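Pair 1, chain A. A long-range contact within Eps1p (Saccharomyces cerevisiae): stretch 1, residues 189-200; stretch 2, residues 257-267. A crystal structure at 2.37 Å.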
# COMPACT_ATOMS: atom_id res chain seq x y z
N ILE A 189 -30.31 2.17 5.08
CA ILE A 189 -31.56 2.65 4.51
C ILE A 189 -31.44 2.70 2.97
O ILE A 189 -32.29 2.17 2.25
CB ILE A 189 -31.92 4.05 5.11
CG1 ILE A 189 -32.13 3.95 6.62
CG2 ILE A 189 -33.16 4.62 4.48
CD1 ILE A 189 -32.21 5.29 7.33
N ILE A 190 -30.34 3.26 2.48
CA ILE A 190 -30.00 3.27 1.06
C ILE A 190 -30.02 1.89 0.45
O ILE A 190 -30.48 1.72 -0.69
CB ILE A 190 -28.64 3.90 0.82
CG1 ILE A 190 -28.69 5.38 1.20
CG2 ILE A 190 -28.17 3.71 -0.60
CD1 ILE A 190 -27.35 6.01 1.36
N SER A 191 -29.49 0.89 1.16
CA SER A 191 -29.43 -0.44 0.58
C SER A 191 -30.83 -1.01 0.38
O SER A 191 -31.12 -1.64 -0.62
CB SER A 191 -28.60 -1.39 1.43
OG SER A 191 -29.32 -1.81 2.57
N ARG A 192 -31.72 -0.76 1.34
CA ARG A 192 -33.06 -1.31 1.25
C ARG A 192 -33.89 -0.56 0.21
O ARG A 192 -34.64 -1.17 -0.51
CB ARG A 192 -33.73 -1.29 2.61
CG ARG A 192 -33.24 -2.42 3.53
CD ARG A 192 -33.74 -2.30 4.99
NE ARG A 192 -35.19 -2.19 5.20
CZ ARG A 192 -36.06 -3.19 5.07
NH1 ARG A 192 -35.64 -4.40 4.71
NH2 ARG A 192 -37.34 -2.99 5.31
N GLN A 193 -33.75 0.75 0.12
CA GLN A 193 -34.51 1.50 -0.87
C GLN A 193 -34.09 1.13 -2.30
O GLN A 193 -34.94 0.95 -3.17
CB GLN A 193 -34.34 3.01 -0.61
CG GLN A 193 -35.05 3.49 0.65
CD GLN A 193 -34.97 5.00 0.82
OE1 GLN A 193 -33.90 5.58 0.72
NE2 GLN A 193 -36.11 5.64 1.06
N LEU A 194 -32.79 0.94 -2.52
CA LEU A 194 -32.29 0.60 -3.84
C LEU A 194 -32.64 -0.83 -4.22
O LEU A 194 -32.65 -1.18 -5.41
CB LEU A 194 -30.78 0.79 -3.94
CG LEU A 194 -30.38 2.26 -4.08
CD1 LEU A 194 -28.86 2.42 -4.18
CD2 LEU A 194 -31.10 2.92 -5.25
N ALA A 195 -32.90 -1.66 -3.22
CA ALA A 195 -33.29 -3.03 -3.50
C ALA A 195 -34.64 -3.12 -4.25
O ALA A 195 -34.85 -4.04 -5.03
CB ALA A 195 -33.34 -3.82 -2.21
N VAL A 196 -35.54 -2.16 -4.02
CA VAL A 196 -36.83 -2.09 -4.73
C VAL A 196 -36.59 -1.89 -6.21
O VAL A 196 -37.30 -2.44 -7.06
CB VAL A 196 -37.73 -0.94 -4.19
CG1 VAL A 196 -38.89 -0.62 -5.16
CG2 VAL A 196 -38.26 -1.28 -2.82
N ASP A 197 -35.57 -1.11 -6.53
CA ASP A 197 -35.26 -0.85 -7.93
C ASP A 197 -34.28 -1.85 -8.47
O ASP A 197 -33.76 -1.68 -9.57
CB ASP A 197 -34.70 0.55 -8.08
CG ASP A 197 -35.76 1.59 -7.87
OD1 ASP A 197 -36.84 1.47 -8.50
OD2 ASP A 197 -35.52 2.51 -7.05
N ASP A 198 -34.06 -2.91 -7.71
CA ASP A 198 -33.18 -3.99 -8.14
C ASP A 198 -31.79 -3.43 -8.48
O ASP A 198 -31.14 -3.87 -9.43
CB ASP A 198 -33.79 -4.72 -9.34
CG ASP A 198 -33.21 -6.10 -9.55
OD1 ASP A 198 -32.74 -6.70 -8.56
OD2 ASP A 198 -33.21 -6.60 -10.70
N ILE A 199 -31.37 -2.43 -7.72
CA ILE A 199 -29.99 -1.93 -7.73
C ILE A 199 -29.26 -2.53 -6.52
O ILE A 199 -29.75 -2.46 -5.38
CB ILE A 199 -29.97 -0.39 -7.74
CG1 ILE A 199 -30.55 0.11 -9.07
CG2 ILE A 199 -28.54 0.16 -7.53
CD1 ILE A 199 -30.72 1.58 -9.15
N ASN A 200 -28.13 -3.15 -6.76
CA ASN A 200 -27.39 -3.77 -5.68
C ASN A 200 -26.57 -2.74 -4.89
O ASN A 200 -26.30 -1.63 -5.38
CB ASN A 200 -26.50 -4.88 -6.23
CG ASN A 200 -27.31 -6.05 -6.75
OD1 ASN A 200 -28.52 -5.99 -6.76
ND2 ASN A 200 -26.64 -7.10 -7.18
N LYS A 257 -29.01 12.16 4.87
CA LYS A 257 -30.20 11.68 4.18
C LYS A 257 -29.84 10.68 3.10
O LYS A 257 -28.80 10.82 2.44
CB LYS A 257 -30.98 12.85 3.61
CG LYS A 257 -31.60 13.73 4.68
CD LYS A 257 -31.95 15.10 4.17
CE LYS A 257 -32.19 16.07 5.31
NZ LYS A 257 -32.72 17.38 4.83
N SER A 258 -30.71 9.69 2.92
CA SER A 258 -30.45 8.63 1.94
C SER A 258 -30.76 9.09 0.51
O SER A 258 -30.26 8.51 -0.45
CB SER A 258 -31.29 7.41 2.25
OG SER A 258 -32.65 7.69 1.98
N ASP A 259 -31.53 10.17 0.38
CA ASP A 259 -32.19 10.51 -0.88
C ASP A 259 -31.22 10.81 -2.02
O ASP A 259 -31.41 10.31 -3.14
CB ASP A 259 -33.12 11.72 -0.72
CG ASP A 259 -34.17 11.52 0.33
OD1 ASP A 259 -34.26 10.41 0.91
OD2 ASP A 259 -34.93 12.48 0.57
N GLY A 260 -30.22 11.63 -1.73
CA GLY A 260 -29.23 12.00 -2.73
C GLY A 260 -28.53 10.79 -3.31
O GLY A 260 -28.38 10.69 -4.53
N TYR A 261 -28.15 9.86 -2.44
CA TYR A 261 -27.49 8.64 -2.88
C TYR A 261 -28.41 7.71 -3.72
O TYR A 261 -27.98 7.15 -4.73
CB TYR A 261 -26.95 7.88 -1.66
CG TYR A 261 -26.01 8.73 -0.82
CD1 TYR A 261 -24.69 8.88 -1.16
CD2 TYR A 261 -26.48 9.40 0.30
CE1 TYR A 261 -23.85 9.67 -0.42
CE2 TYR A 261 -25.64 10.18 1.05
CZ TYR A 261 -24.33 10.32 0.68
OH TYR A 261 -23.47 11.10 1.42
N VAL A 262 -29.67 7.58 -3.32
CA VAL A 262 -30.61 6.71 -4.05
C VAL A 262 -30.80 7.24 -5.46
O VAL A 262 -30.65 6.50 -6.45
CB VAL A 262 -31.98 6.62 -3.33
CG1 VAL A 262 -33.04 5.98 -4.24
CG2 VAL A 262 -31.85 5.80 -2.05
N ASP A 263 -31.08 8.53 -5.56
CA ASP A 263 -31.32 9.17 -6.85
C ASP A 263 -30.08 9.19 -7.74
O ASP A 263 -30.19 9.14 -8.95
CB ASP A 263 -31.91 10.57 -6.65
CG ASP A 263 -33.27 10.51 -5.96
OD1 ASP A 263 -33.96 9.47 -6.10
OD2 ASP A 263 -33.65 11.51 -5.29
N PHE A 264 -28.90 9.27 -7.14
CA PHE A 264 -27.68 9.16 -7.92
C PHE A 264 -27.58 7.76 -8.52
O PHE A 264 -27.33 7.60 -9.71
CB PHE A 264 -26.44 9.44 -7.07
CG PHE A 264 -25.14 9.08 -7.74
CD1 PHE A 264 -24.60 9.88 -8.75
CD2 PHE A 264 -24.45 7.96 -7.35
CE1 PHE A 264 -23.39 9.57 -9.35
CE2 PHE A 264 -23.24 7.62 -7.93
CZ PHE A 264 -22.70 8.43 -8.94
N ALA A 265 -27.83 6.76 -7.70
CA ALA A 265 -27.74 5.37 -8.13
C ALA A 265 -28.74 5.04 -9.23
O ALA A 265 -28.59 4.06 -9.93
CB ALA A 265 -27.95 4.42 -6.94
N ARG A 266 -29.76 5.88 -9.37
CA ARG A 266 -30.85 5.62 -10.29
C ARG A 266 -30.77 6.45 -11.57
O ARG A 266 -31.57 6.26 -12.46
CB ARG A 266 -32.18 5.84 -9.56
CG ARG A 266 -32.72 4.55 -8.96
CD ARG A 266 -33.71 4.79 -7.86
NE ARG A 266 -34.46 6.03 -7.98
CZ ARG A 266 -35.59 6.20 -8.66
NH1 ARG A 266 -36.13 5.20 -9.36
NH2 ARG A 266 -36.16 7.39 -8.65
N ARG A 267 -29.78 7.33 -11.66
CA ARG A 267 -29.59 8.14 -12.86
C ARG A 267 -29.26 7.30 -14.08
O ARG A 267 -28.52 6.31 -13.98
CB ARG A 267 -28.43 9.13 -12.67
CG ARG A 267 -28.72 10.58 -12.30
CD ARG A 267 -27.41 11.21 -11.78
NE ARG A 267 -27.54 12.56 -11.21
CZ ARG A 267 -27.04 12.95 -10.03
NH1 ARG A 267 -26.43 12.08 -9.24
NH2 ARG A 267 -27.18 14.21 -9.62

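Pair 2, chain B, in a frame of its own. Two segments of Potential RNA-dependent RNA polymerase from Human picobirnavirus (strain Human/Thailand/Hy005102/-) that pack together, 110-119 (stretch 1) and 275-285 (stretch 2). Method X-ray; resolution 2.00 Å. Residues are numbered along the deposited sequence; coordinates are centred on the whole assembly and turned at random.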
# COMPACT_ATOMS: atom_id res chain seq x y z
N ALA B 110 6.46 25.63 -2.86
CA ALA B 110 5.81 24.35 -3.16
C ALA B 110 4.82 23.95 -2.06
O ALA B 110 3.76 23.38 -2.36
CB ALA B 110 6.86 23.27 -3.35
N ILE B 111 5.15 24.24 -0.81
CA ILE B 111 4.24 23.97 0.30
C ILE B 111 2.98 24.82 0.17
O ILE B 111 1.86 24.33 0.38
CB ILE B 111 4.95 24.18 1.65
CG1 ILE B 111 6.08 23.17 1.84
CG2 ILE B 111 3.96 24.08 2.81
CD1 ILE B 111 7.02 23.50 2.99
N SER B 112 3.14 26.10 -0.20
CA SER B 112 1.98 26.95 -0.46
C SER B 112 1.14 26.42 -1.62
O SER B 112 -0.09 26.50 -1.59
CB SER B 112 2.40 28.40 -0.75
OG SER B 112 2.96 29.00 0.40
N ALA B 113 1.80 25.95 -2.68
CA ALA B 113 1.06 25.40 -3.82
C ALA B 113 0.21 24.20 -3.38
O ALA B 113 -0.96 24.08 -3.76
CB ALA B 113 2.03 25.01 -4.93
N ALA B 114 0.78 23.33 -2.55
CA ALA B 114 0.02 22.17 -2.09
C ALA B 114 -1.20 22.60 -1.28
O ALA B 114 -2.30 22.07 -1.46
CB ALA B 114 0.92 21.24 -1.29
N LYS B 115 -1.01 23.56 -0.36
CA LYS B 115 -2.11 24.06 0.46
C LYS B 115 -3.20 24.68 -0.40
O LYS B 115 -4.39 24.58 -0.08
CB LYS B 115 -1.59 25.10 1.46
CG LYS B 115 -0.68 24.55 2.56
CD LYS B 115 -0.28 25.68 3.53
CE LYS B 115 0.84 25.23 4.47
NZ LYS B 115 1.29 26.30 5.44
N SER B 116 -2.80 25.34 -1.49
CA SER B 116 -3.78 26.03 -2.33
C SER B 116 -4.75 25.06 -2.97
O SER B 116 -5.89 25.45 -3.27
CB SER B 116 -3.06 26.84 -3.41
OG SER B 116 -2.30 27.85 -2.79
N GLU B 117 -4.34 23.81 -3.19
CA GLU B 117 -5.27 22.86 -3.80
C GLU B 117 -6.48 22.57 -2.93
O GLU B 117 -7.48 22.09 -3.44
CB GLU B 117 -4.57 21.55 -4.15
CG GLU B 117 -3.47 21.70 -5.18
CD GLU B 117 -2.98 20.35 -5.68
OE1 GLU B 117 -1.89 19.92 -5.24
OE2 GLU B 117 -3.70 19.72 -6.49
N TRP B 118 -6.41 22.82 -1.62
CA TRP B 118 -7.57 22.62 -0.76
C TRP B 118 -8.08 23.93 -0.13
O TRP B 118 -8.69 23.90 0.93
CB TRP B 118 -7.29 21.55 0.30
CG TRP B 118 -6.05 21.69 1.14
CD1 TRP B 118 -5.81 22.61 2.13
CD2 TRP B 118 -4.89 20.85 1.09
NE1 TRP B 118 -4.57 22.40 2.69
CE2 TRP B 118 -3.99 21.32 2.08
CE3 TRP B 118 -4.52 19.75 0.32
CZ2 TRP B 118 -2.75 20.73 2.31
CZ3 TRP B 118 -3.30 19.15 0.55
CH2 TRP B 118 -2.42 19.64 1.53
N LYS B 119 -7.84 25.06 -0.80
CA LYS B 119 -8.50 26.31 -0.44
C LYS B 119 -10.01 26.11 -0.34
O LYS B 119 -10.62 25.52 -1.22
CB LYS B 119 -8.19 27.37 -1.49
CG LYS B 119 -8.56 28.76 -1.07
CD LYS B 119 -7.40 29.40 -0.33
CE LYS B 119 -6.20 29.56 -1.27
NZ LYS B 119 -4.94 29.96 -0.56
N SER B 275 8.35 17.07 8.83
CA SER B 275 7.93 18.41 9.21
C SER B 275 7.03 19.03 8.14
O SER B 275 6.21 19.89 8.46
CB SER B 275 9.14 19.31 9.48
OG SER B 275 9.86 19.48 8.28
N VAL B 276 7.18 18.61 6.88
CA VAL B 276 6.29 19.09 5.82
C VAL B 276 4.90 18.50 6.00
O VAL B 276 3.89 19.20 5.88
CB VAL B 276 6.85 18.77 4.42
CG1 VAL B 276 5.83 19.18 3.35
CG2 VAL B 276 8.17 19.46 4.19
N ALA B 277 4.83 17.18 6.25
CA ALA B 277 3.54 16.56 6.58
C ALA B 277 2.87 17.29 7.73
O ALA B 277 1.67 17.56 7.70
CB ALA B 277 3.72 15.08 6.92
N LYS B 278 3.64 17.62 8.77
CA LYS B 278 3.05 18.26 9.93
C LYS B 278 2.50 19.64 9.58
O LYS B 278 1.46 20.05 10.11
CB LYS B 278 4.07 18.38 11.06
CG LYS B 278 3.48 18.88 12.36
CD LYS B 278 4.55 18.94 13.44
CE LYS B 278 4.01 19.56 14.72
NZ LYS B 278 5.08 19.64 15.75
N GLU B 279 3.20 20.36 8.70
CA GLU B 279 2.74 21.69 8.30
C GLU B 279 1.45 21.61 7.49
O GLU B 279 0.54 22.43 7.67
CB GLU B 279 3.83 22.42 7.51
CG GLU B 279 3.45 23.86 7.24
CD GLU B 279 4.55 24.68 6.57
OE1 GLU B 279 5.73 24.27 6.61
OE2 GLU B 279 4.22 25.74 6.00
N LEU B 280 1.37 20.66 6.56
CA LEU B 280 0.15 20.50 5.77
C LEU B 280 -1.03 20.11 6.66
O LEU B 280 -2.15 20.61 6.49
CB LEU B 280 0.36 19.45 4.69
CG LEU B 280 1.45 19.79 3.67
CD1 LEU B 280 1.67 18.61 2.73
CD2 LEU B 280 1.06 21.04 2.90
N LEU B 281 -0.79 19.17 7.59
CA LEU B 281 -1.85 18.76 8.51
C LEU B 281 -2.30 19.92 9.39
O LEU B 281 -3.49 20.08 9.65
CB LEU B 281 -1.36 17.59 9.38
CG LEU B 281 -1.22 16.30 8.59
CD1 LEU B 281 -0.64 15.21 9.51
CD2 LEU B 281 -2.58 15.90 8.08
N ALA B 282 -1.35 20.74 9.85
CA ALA B 282 -1.73 21.88 10.68
C ALA B 282 -2.59 22.87 9.89
O ALA B 282 -3.50 23.49 10.45
CB ALA B 282 -0.48 22.56 11.24
N ASP B 283 -2.33 23.01 8.59
CA ASP B 283 -3.18 23.84 7.74
C ASP B 283 -4.59 23.26 7.63
O ASP B 283 -5.58 23.99 7.72
CB ASP B 283 -2.56 23.98 6.35
CG ASP B 283 -3.30 25.00 5.48
OD1 ASP B 283 -3.16 26.20 5.75
OD2 ASP B 283 -4.04 24.59 4.56
N LEU B 284 -4.68 21.95 7.43
CA LEU B 284 -5.97 21.29 7.22
C LEU B 284 -6.81 21.24 8.49
O LEU B 284 -8.05 21.21 8.42
CB LEU B 284 -5.75 19.88 6.69
CG LEU B 284 -5.26 19.75 5.24
CD1 LEU B 284 -4.73 18.34 4.96
CD2 LEU B 284 -6.39 20.05 4.30
N LEU B 285 -6.17 21.22 9.65
CA LEU B 285 -6.88 20.97 10.90
C LEU B 285 -7.27 22.28 11.58
O LEU B 285 -6.70 23.34 11.32
CB LEU B 285 -6.01 20.15 11.85
CG LEU B 285 -5.88 18.65 11.56
CD1 LEU B 285 -4.60 18.13 12.20
CD2 LEU B 285 -7.09 17.90 12.11
O HOH W 1 0.45 25.13 8.46
O HOH W 2 -1.08 27.09 6.90
O HOH W 3 -5.48 25.67 2.44

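In both pairs two helices run in broadly the same direction and cross at a shallow angle, -35° in pair 1 and -37° in pair 2, with axes 9.6 and 10.6 Å apart at closest approach. Fourteen central residues superpose with an RMSD of 0.5 Å, and the surface buried is nearly equal, 489 and 483 Å². Both pairs therefore have a similar gap between two helices to fill.

At one end both pairs place an isoleucine, but its surroundings differ. A:Ile190 and B:Ile111 match, though less closely than the central positions (CA atoms 1.4 Å apart), both with chi1 m and chi2 t, and each presents a branched apolar chain to the partner helix. In pair 1 the opposite residue is the small A:Ser258, whose CA lies 5.5 Å from the CA of A:Ile190; in pair 2 it is B:Val276, and the CA atoms of B:Ile111 and B:Val276 are 7.6 Å apart. The serine is also polar: its OG donates a hydrogen bond to OE1 of A:Gln193 (2.8 Å), so the long amide reaches across and satisfies a buried hydroxyl. The counterpart of A:Gln193 is B:Ala114, whose short side chain offers only a methyl, CB, 4.2 Å from CD2 of B:Leu280.

The centre is apolar on the second helix, where A:Val262 matches B:Leu280. CD2 of A:Leu194 packs 3.8 Å from CG1 of A:Val262, while its CD1 lies 3.5 Å from CB of A:Ala265, whose methyl lets the leucine pack closely against the helix. Pair 2 puts B:Lys115 and B:Asp283 at the positions of A:Leu194 and A:Ala265. The lysine serves twice: its CG lies 3.9 Å from CD2 of B:Leu280, and its extended chain carries NZ to OE2 of B:Glu279, a hydrogen-bonded salt bridge of 3.0 Å. Water 2 accepts from NZ of B:Lys115 (2.9 Å) and donates to OD1 of B:Asp283 (2.5 Å), linking charges too far apart for a direct bridge.

At the far end the pairs also differ. A:Asp197 and A:Arg266 form a salt bridge, OD2 to NH1 at 3.6 Å, and the arginine's aliphatic part is useful too, its CG lying 3.6 Å from CD1 of A:Ile199. The matching residues are B:Trp118 and B:Leu284. Here CD2 of B:Leu284 sits over the indole face, 3.3 Å from the centroid of the five-membered ring of B:Trp118, while at the ring edge NE1 of B:Trp118 donates to OD2 of B:Asp283 (2.9 Å). Tryptophan suits this place because it combines a broad apolar face with a polar edge.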